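Local coordinates for protein nudix hydrolase DR_0079 (Deinococcus radiodurans, PDB 2O5F) that hydrolyses nucleoside di- and triphosphates to monophosphates with magnesium as cofactor, with a marked preference for CDP and CTP, at residues A[16-21]-A[33-38]; A[10-15]-A[113-118]; A[62-67]-A[147-152]. One frame throughout, in Å; residues are numbered along the deposited sequence.

Contact 1 of 3, residues A[16-21]-A[33-38]; sequences DEVVGQ and RVRVVN
Arg35 of segment 33-38, in the Nudix fold, reaches to the turn of the N-terminal beta hairpin, where Asp16 and Val18 receive it. The denser part is at Asp16. Its carboxylate and the guanidinium of Arg35 form a long salt bridge, with Arg35 NH1 3.5 Å from Asp16 OD1. The hydrogen bond within it is nearly straight, 165° at the hydrogen, but weak. The place of OD1 is not quite sure, as it sits too close to its neighbour in the model. The carboxylate and guanidinium planes are turned 71° apart, so the two groups do not pair side by side. Asp16 CG lies in the guanidinium plane at its edge. The arginine chain bends at chi3 (-79°), and this turns its head toward the hairpin. Val12 of the neighbouring hairpin strand, a buried residue, also touches Arg35. A hydrogen bond with the hydroxyl of Tyr78, in helix 78-90, engages Asp16 OD2. Tyr78 is the stronger polar partner of the carboxylate, although both of its oxygens lie near Arg35 NH1.

The looser part lies at Val18, an exposed residue of strand 18-23. It offers one methyl to the far end of the guanidinium, and the two side chains cross at about a right angle. No polar bond joins them. The approach at this solvent side is Val18 CG2 to Arg35 NH2, 3.8 Å.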
loop_
_atom_site.group_PDB
_atom_site.type_symbol
_atom_site.label_atom_id
_atom_site.label_comp_id
_atom_site.label_asym_id
_atom_site.label_seq_id
_atom_site.Cartn_x
_atom_site.Cartn_y
_atom_site.Cartn_z
ATOM N N ASP A 16 9.107 2.471 15.812
ATOM C CA ASP A 16 8.137 1.501 15.324
ATOM C C ASP A 16 7.951 0.401 16.358
ATOM O O ASP A 16 7.846 -0.780 16.027
ATOM C CB ASP A 16 8.567 0.903 13.977
ATOM C CG ASP A 16 7.451 0.106 13.314
ATOM O OD1 ASP A 16 6.274 0.476 13.487
ATOM O OD2 ASP A 16 7.740 -0.883 12.612
ATOM N N GLU A 17 7.928 0.809 17.623
ATOM C CA GLU A 17 7.720 -0.107 18.734
ATOM C C GLU A 17 6.307 0.152 19.231
ATOM O O GLU A 17 5.896 1.301 19.350
ATOM C CB GLU A 17 8.728 0.167 19.853
ATOM C CG GLU A 17 10.156 -0.196 19.489
ATOM C CD GLU A 17 11.186 0.408 20.424
ATOM O OE1 GLU A 17 12.360 -0.023 20.359
ATOM O OE2 GLU A 17 10.839 1.321 21.209
ATOM N N VAL A 18 5.571 -0.917 19.508
ATOM C CA VAL A 18 4.197 -0.804 19.986
ATOM C C VAL A 18 4.133 -0.240 21.400
ATOM O O VAL A 18 4.782 -0.757 22.308
ATOM C CB VAL A 18 3.499 -2.177 19.976
ATOM C CG1 VAL A 18 2.057 -2.034 20.448
ATOM C CG2 VAL A 18 3.548 -2.769 18.570
ATOM N N VAL A 19 3.330 0.805 21.578
ATOM C CA VAL A 19 3.176 1.464 22.873
ATOM C C VAL A 19 1.719 1.595 23.321
ATOM O O VAL A 19 1.426 2.294 24.291
ATOM C CB VAL A 19 3.792 2.880 22.846
ATOM C CG1 VAL A 19 5.290 2.794 22.576
ATOM C CG2 VAL A 19 3.113 3.718 21.769
ATOM N N GLY A 20 0.811 0.933 22.612
ATOM C CA GLY A 20 -0.599 1.002 22.965
ATOM C C GLY A 20 -1.480 0.654 21.775
ATOM O O GLY A 20 -0.981 0.157 20.769
ATOM N N GLN A 21 -2.781 0.911 21.894
ATOM C CA GLN A 21 -3.739 0.638 20.825
ATOM C C GLN A 21 -4.727 1.783 20.671
ATOM O O GLN A 21 -4.892 2.605 21.574
ATOM C CB GLN A 21 -4.537 -0.642 21.105
ATOM C CG GLN A 21 -3.821 -1.954 20.835
ATOM C CD GLN A 21 -2.770 -2.273 21.877
ATOM O OE1 GLN A 21 -2.992 -2.090 23.078
ATOM N NE2 GLN A 21 -1.627 -2.783 21.427
ATOM N N ARG A 33 1.361 7.659 13.872
ATOM C CA ARG A 33 1.471 6.839 15.075
ATOM C C ARG A 33 0.960 5.417 14.865
ATOM O O ARG A 33 0.806 4.660 15.824
ATOM C CB ARG A 33 0.716 7.506 16.228
ATOM C CG ARG A 33 1.301 8.845 16.629
ATOM C CD ARG A 33 0.474 9.519 17.709
ATOM N NE ARG A 33 1.052 10.804 18.091
ATOM C CZ ARG A 33 0.495 11.644 18.959
ATOM N NH1 ARG A 33 -0.659 11.335 19.540
ATOM N NH2 ARG A 33 1.090 12.795 19.245
ATOM N N VAL A 34 0.690 5.060 13.610
ATOM C CA VAL A 34 0.218 3.714 13.290
ATOM C C VAL A 34 0.966 3.110 12.104
ATOM O O VAL A 34 1.751 3.791 11.431
ATOM C CB VAL A 34 -1.301 3.684 12.994
ATOM C CG1 VAL A 34 -2.073 4.195 14.211
ATOM C CG2 VAL A 34 -1.625 4.520 11.761
ATOM N N ARG A 35 0.711 1.826 11.854
ATOM C CA ARG A 35 1.372 1.089 10.780
ATOM C C ARG A 35 0.429 0.677 9.645
ATOM O O ARG A 35 -0.724 0.305 9.873
ATOM C CB ARG A 35 2.055 -0.163 11.362
ATOM C CG ARG A 35 2.839 0.130 12.640
ATOM C CD ARG A 35 3.924 -0.894 12.997
ATOM N NE ARG A 35 3.418 -2.109 13.610
ATOM C CZ ARG A 35 4.110 -2.883 14.448
ATOM N NH1 ARG A 35 5.362 -2.584 14.795
ATOM N NH2 ARG A 35 3.541 -3.966 14.947
ATOM N N VAL A 36 0.928 0.771 8.418
ATOM C CA VAL A 36 0.170 0.369 7.240
ATOM C C VAL A 36 1.087 -0.464 6.348
ATOM O O VAL A 36 2.299 -0.501 6.555
ATOM C CB VAL A 36 -0.328 1.591 6.417
ATOM C CG1 VAL A 36 -1.254 2.454 7.272
ATOM C CG2 VAL A 36 0.859 2.412 5.914
ATOM N N VAL A 37 0.503 -1.145 5.374
ATOM C CA VAL A 37 1.287 -1.928 4.428
ATOM C C VAL A 37 0.879 -1.435 3.045
ATOM O O VAL A 37 -0.257 -1.001 2.836
ATOM C CB VAL A 37 1.007 -3.457 4.535
ATOM C CG1 VAL A 37 1.767 -4.055 5.713
ATOM C CG2 VAL A 37 -0.489 -3.709 4.698
ATOM N N ASN A 38 1.822 -1.482 2.115
ATOM C CA ASN A 38 1.577 -1.056 0.751
ATOM C C ASN A 38 2.345 -2.026 -0.129
ATOM O O ASN A 38 3.407 -2.514 0.260
ATOM C CB ASN A 38 2.079 0.374 0.523
ATOM C CG ASN A 38 1.138 1.427 1.097
ATOM O OD1 ASN A 38 -0.025 1.503 0.717
ATOM N ND2 ASN A 38 1.642 2.240 2.014
#

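Contact 2 of 3, residues A[10-15]-A[113-118]; sequences DLVNER and SSFMCV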
loop_
_atom_site.group_PDB
_atom_site.type_symbol
_atom_site.label_atom_id
_atom_site.label_comp_id
_atom_site.label_asym_id
_atom_site.label_seq_id
_atom_site.Cartn_x
_atom_site.Cartn_y
_atom_site.Cartn_z
ATOM N N ASP A 10 -2.600 -0.862 16.370
ATOM C CA ASP A 10 -1.511 -0.753 17.337
ATOM C C ASP A 10 -0.915 0.653 17.220
ATOM O O ASP A 10 -0.817 1.197 16.125
ATOM C CB ASP A 10 -0.413 -1.789 17.038
ATOM C CG ASP A 10 -0.700 -3.150 17.648
ATOM O OD1 ASP A 10 -0.159 -4.156 17.128
ATOM O OD2 ASP A 10 -1.444 -3.218 18.654
ATOM N N LEU A 11 -0.549 1.242 18.355
ATOM C CA LEU A 11 0.081 2.555 18.372
ATOM C C LEU A 11 1.582 2.277 18.444
ATOM O O LEU A 11 2.016 1.402 19.194
ATOM C CB LEU A 11 -0.353 3.365 19.602
ATOM C CG LEU A 11 -1.758 3.970 19.618
ATOM C CD1 LEU A 11 -2.084 4.475 21.023
ATOM C CD2 LEU A 11 -1.843 5.108 18.598
ATOM N N VAL A 12 2.371 3.009 17.665
ATOM C CA VAL A 12 3.816 2.804 17.657
ATOM C C VAL A 12 4.568 4.112 17.851
ATOM O O VAL A 12 4.046 5.189 17.546
ATOM C CB VAL A 12 4.278 2.140 16.324
ATOM C CG1 VAL A 12 3.625 0.784 16.164
ATOM C CG2 VAL A 12 3.936 3.040 15.141
ATOM N N ASN A 13 5.788 4.009 18.376
ATOM C CA ASN A 13 6.638 5.178 18.600
ATOM C C ASN A 13 7.559 5.403 17.403
ATOM O O ASN A 13 7.425 4.740 16.375
ATOM C CB ASN A 13 7.488 5.014 19.875
ATOM C CG ASN A 13 8.436 3.818 19.811
ATOM O OD1 ASN A 13 8.841 3.378 18.738
ATOM N ND2 ASN A 13 8.807 3.304 20.976
ATOM N N GLU A 14 8.498 6.336 17.547
ATOM C CA GLU A 14 9.450 6.651 16.486
ATOM C C GLU A 14 10.300 5.478 16.015
ATOM O O GLU A 14 10.822 5.486 14.899
ATOM C CB GLU A 14 10.380 7.786 16.922
ATOM C CG GLU A 14 9.800 9.170 16.746
ATOM C CD GLU A 14 8.720 9.509 17.754
ATOM O OE1 GLU A 14 8.040 10.542 17.552
ATOM O OE2 GLU A 14 8.559 8.760 18.746
ATOM N N ARG A 15 10.458 4.483 16.878
ATOM C CA ARG A 15 11.259 3.302 16.556
ATOM C C ARG A 15 10.385 2.171 16.013
ATOM O O ARG A 15 10.864 1.057 15.777
ATOM C CB ARG A 15 11.990 2.819 17.811
ATOM C CG ARG A 15 13.047 3.771 18.353
ATOM C CD ARG A 15 14.230 3.870 17.404
ATOM N NE ARG A 15 15.418 4.467 18.021
ATOM C CZ ARG A 15 15.487 5.709 18.491
ATOM N NH1 ARG A 15 14.436 6.511 18.424
ATOM N NH2 ARG A 15 16.616 6.156 19.022
ATOM N N SER A 113 2.719 9.024 5.165
ATOM C CA SER A 113 1.747 9.118 6.263
ATOM C C SER A 113 1.917 8.279 7.539
ATOM O O SER A 113 1.624 8.762 8.636
ATOM C CB SER A 113 0.354 8.851 5.702
ATOM O OG SER A 113 0.307 7.571 5.106
ATOM N N SER A 114 2.363 7.034 7.395
ATOM C CA SER A 114 2.520 6.123 8.524
ATOM C C SER A 114 3.767 5.269 8.399
ATOM O O SER A 114 4.466 5.307 7.391
ATOM C CB SER A 114 1.332 5.155 8.595
ATOM O OG SER A 114 0.094 5.817 8.531
ATOM N N PHE A 115 4.028 4.484 9.441
ATOM C CA PHE A 115 5.135 3.553 9.420
ATOM C C PHE A 115 4.664 2.500 8.438
ATOM O O PHE A 115 3.474 2.181 8.382
ATOM C CB PHE A 115 5.344 2.960 10.810
ATOM C CG PHE A 115 6.204 3.815 11.687
ATOM C CD1 PHE A 115 7.588 3.772 11.566
ATOM C CD2 PHE A 115 5.636 4.692 12.602
ATOM C CE1 PHE A 115 8.399 4.593 12.344
ATOM C CE2 PHE A 115 6.441 5.519 13.385
ATOM C CZ PHE A 115 7.830 5.464 13.252
ATOM N N MET A 116 5.574 1.958 7.648
ATOM C CA MET A 116 5.136 0.986 6.678
ATOM C C MET A 116 6.202 0.098 6.091
ATOM O O MET A 116 7.395 0.406 6.106
ATOM C CB MET A 116 4.449 1.703 5.515
ATOM C CG MET A 116 5.353 2.686 4.779
ATOM S SD MET A 116 4.531 3.441 3.352
ATOM C CE MET A 116 3.468 4.651 4.124
ATOM N N CYS A 117 5.732 -1.027 5.582
ATOM C CA CYS A 117 6.587 -1.943 4.879
ATOM C C CYS A 117 5.935 -1.948 3.506
ATOM O O CYS A 117 4.703 -2.036 3.394
ATOM C CB CYS A 117 6.548 -3.346 5.473
ATOM S SG CYS A 117 7.723 -4.448 4.665
ATOM N N VAL A 118 6.763 -1.821 2.477
ATOM C CA VAL A 118 6.300 -1.820 1.097
ATOM C C VAL A 118 6.812 -3.123 0.493
ATOM O O VAL A 118 7.976 -3.482 0.668
ATOM C CB VAL A 118 6.880 -0.625 0.304
ATOM C CG1 VAL A 118 6.207 -0.519 -1.061
ATOM C CG2 VAL A 118 6.692 0.663 1.093
#
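The ring of Phe115, in segment 113-118 of the Nudix fold, is the flat group that meets the N-terminal beta hairpin. Its far edge faces the backbone of the hairpin turn. Glu14 O lies at that edge, near the ring plane, 3.4 Å from Phe115 CZ. Asn13 O comes obliquely to the same end of the ring, and stands 3.2 Å from both Phe115 CE2 and Phe115 CZ. Two carbonyl oxygens therefore gather round the outer ring carbons, where the aromatic C-H groups carry a slight positive charge. This contact is probably mildly attractive, though it holds no hydrogen bond. Val12 also approaches obliquely, beside the ring carbons nearer the strand. Its CG2 methyl is 3.5 Å from Phe115 CD2 and makes the apolar part of the contact.

The ring has further neighbours in the loop that leads to its own strand. Ser106 and Pro107 touch the Phe115 side chain, and Asp16 of the hairpin turn does so too. Both Val12 and Phe115 are buried, while Glu14 is exposed.

The two side chains slide past each other in opposite directions. Phe115 CG stands opposite the carbonyl carbon (chi1 -85°), and the ring reaches out to the turn from there. On the hairpin side, Val12 CG2 sits between its own backbone N and carbonyl carbon, and this position turns the methyl to the ring.

The turn is shaped by an Asx turn at Asn13. Its side-chain oxygen accepts from the backbone two residues on, and the donor stands 44° out of the carbonyl plane. Arg15 N lies 2.7 Å from Asn13 OD1.

Contact 3 of 3, residues A[62-67]-A[147-152]; sequences NALDVS and ARIAAG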
loop_
_atom_site.group_PDB
_atom_site.type_symbol
_atom_site.label_atom_id
_atom_site.label_comp_id
_atom_site.label_asym_id
_atom_site.label_seq_id
_atom_site.Cartn_x
_atom_site.Cartn_y
_atom_site.Cartn_z
ATOM N N ASN A 62 -12.250 6.585 -7.578
ATOM C CA ASN A 62 -11.768 7.206 -8.796
ATOM C C ASN A 62 -10.335 7.737 -8.700
ATOM O O ASN A 62 -9.841 8.355 -9.636
ATOM C CB ASN A 62 -12.746 8.303 -9.237
ATOM C CG ASN A 62 -14.101 7.736 -9.659
ATOM O OD1 ASN A 62 -14.813 7.128 -8.856
ATOM N ND2 ASN A 62 -14.453 7.921 -10.925
ATOM N N ALA A 63 -9.662 7.470 -7.581
ATOM C CA ALA A 63 -8.280 7.909 -7.399
ATOM C C ALA A 63 -7.290 6.759 -7.582
ATOM O O ALA A 63 -7.561 5.625 -7.183
ATOM C CB ALA A 63 -8.098 8.521 -6.013
ATOM N N LEU A 64 -6.150 7.060 -8.200
ATOM C CA LEU A 64 -5.091 6.072 -8.415
ATOM C C LEU A 64 -4.534 5.692 -7.045
ATOM O O LEU A 64 -4.457 6.532 -6.151
ATOM C CB LEU A 64 -3.974 6.686 -9.257
ATOM C CG LEU A 64 -4.367 7.127 -10.667
ATOM C CD1 LEU A 64 -3.333 8.094 -11.225
ATOM C CD2 LEU A 64 -4.509 5.896 -11.546
ATOM N N ASP A 65 -4.118 4.440 -6.883
ATOM C CA ASP A 65 -3.582 4.003 -5.599
ATOM C C ASP A 65 -2.576 2.873 -5.779
ATOM O O ASP A 65 -2.332 2.429 -6.898
ATOM C CB ASP A 65 -4.740 3.534 -4.713
ATOM C CG ASP A 65 -4.347 3.379 -3.251
ATOM O OD1 ASP A 65 -3.262 3.855 -2.858
ATOM O OD2 ASP A 65 -5.146 2.788 -2.497
ATOM N N VAL A 66 -1.983 2.417 -4.678
ATOM C CA VAL A 66 -1.043 1.302 -4.744
ATOM C C VAL A 66 -1.874 0.071 -5.102
ATOM O O VAL A 66 -3.100 0.060 -4.924
ATOM C CB VAL A 66 -0.344 1.031 -3.373
ATOM C CG1 VAL A 66 0.614 2.160 -3.028
ATOM C CG2 VAL A 66 -1.401 0.885 -2.274
ATOM N N SER A 67 -1.210 -0.972 -5.592
ATOM C CA SER A 67 -1.894 -2.211 -5.962
ATOM C C SER A 67 -2.655 -2.810 -4.779
ATOM O O SER A 67 -3.804 -3.236 -4.917
ATOM C CB SER A 67 -0.879 -3.241 -6.465
ATOM O OG SER A 67 -0.070 -2.700 -7.511
ATOM N N ALA A 147 3.665 10.946 -14.184
ATOM C CA ALA A 147 3.245 12.043 -15.051
ATOM C C ALA A 147 1.778 12.424 -14.777
ATOM O O ALA A 147 1.455 13.604 -14.680
ATOM C CB ALA A 147 3.430 11.663 -16.521
ATOM N N ARG A 148 0.903 11.428 -14.657
ATOM C CA ARG A 148 -0.513 11.684 -14.383
ATOM C C ARG A 148 -0.679 12.411 -13.051
ATOM O O ARG A 148 -1.469 13.348 -12.947
ATOM C CB ARG A 148 -1.311 10.379 -14.313
ATOM C CG ARG A 148 -1.492 9.620 -15.626
ATOM C CD ARG A 148 -2.440 8.441 -15.396
ATOM N NE ARG A 148 -2.597 7.595 -16.576
ATOM C CZ ARG A 148 -3.442 6.573 -16.650
ATOM N NH1 ARG A 148 -3.512 5.849 -17.763
ATOM N NH2 ARG A 148 -4.219 6.275 -15.610
ATOM N N ILE A 149 0.050 11.968 -12.029
ATOM C CA ILE A 149 -0.030 12.596 -10.712
ATOM C C ILE A 149 0.419 14.050 -10.813
ATOM O O ILE A 149 -0.224 14.945 -10.266
ATOM C CB ILE A 149 0.872 11.887 -9.668
ATOM C CG1 ILE A 149 0.634 10.373 -9.691
ATOM C CG2 ILE A 149 0.584 12.439 -8.274
ATOM C CD1 ILE A 149 -0.794 9.962 -9.550
ATOM N N ALA A 150 1.535 14.272 -11.501
ATOM C CA ALA A 150 2.081 15.613 -11.691
ATOM C C ALA A 150 1.057 16.520 -12.385
ATOM O O ALA A 150 0.967 17.717 -12.091
ATOM C CB ALA A 150 3.372 15.534 -12.515
ATOM N N ALA A 151 0.277 15.941 -13.291
ATOM C CA ALA A 151 -0.745 16.678 -14.037
ATOM C C ALA A 151 -1.939 17.081 -13.177
ATOM O O ALA A 151 -2.654 18.025 -13.503
ATOM C CB ALA A 151 -1.224 15.839 -15.212
ATOM N N GLY A 152 -2.156 16.358 -12.086
ATOM C CA GLY A 152 -3.277 16.668 -11.221
ATOM C C GLY A 152 -4.327 15.577 -11.120
ATOM O O GLY A 152 -5.320 15.743 -10.423
#
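Leu64 points its side chain at helix 142-151 and meets two consecutive residues there, one with each methyl. Its CD1 meets the end of Ile149, with Leu64 CD1 3.6 Å from Ile149 CD1. The two side chains cross obliquely. The CB of Ile149 does not aim at Leu64. Its chain folds round instead: chi1 is -50° and chi2 -53°, and this bend carries the terminal methyl over to the leucine.

The other methyl lies beside Arg148. The arginine chain runs extended from CG to NE and passes Leu64 at about a right angle. Leu64 CD2 is 4.1 Å from Arg148 NH2, a loose approach that is oblique to the guanidinium plane. The arginine spends its charge on another partner, since Arg148 NH2 forms a salt bridge with Glu138 of strand 136-140. No hydrogen bond links the two segments, and the contact between them is one of van der Waals packing.

Leu64 is buried, and it also touches Ile50 and Arg52 of strand 48-52 and Leu159 of helix 159-166. Ala155 touches both Leu64 and Ile149.

The helix closes just past these residues. Gly152 has a positive phi of 116°, and Gly152 N bonds to Ile149 O at 3.0 Å, with a weaker bond to Arg148 O. Here, within the Nudix domain, a loop leucine packs against the last turn of a helix that ends in a Schellman motif.

Contacts 1 and 2 share one end of the molecule, and contact 3 lies across the centre of the chain, about 26 Å and 24 Å from them between centres. Contacts 1 and 2 join the same hairpin to the same mixed sheet, through different strands: 18-23 with 35-42, and 8-12 with 115-122. Contact 1 is a surface contact with one long, weak salt bridge and a methyl contact. Contact 2 is partly buried and sets an aromatic ring against backbone oxygens and a methyl. Contact 3 is also partly buried but nearly all apolar, between a loop and a helix end. Segments 33-38 and 62-67 nevertheless touch by packing, Asn38 OD1 3.4 Å from Val66 CG2.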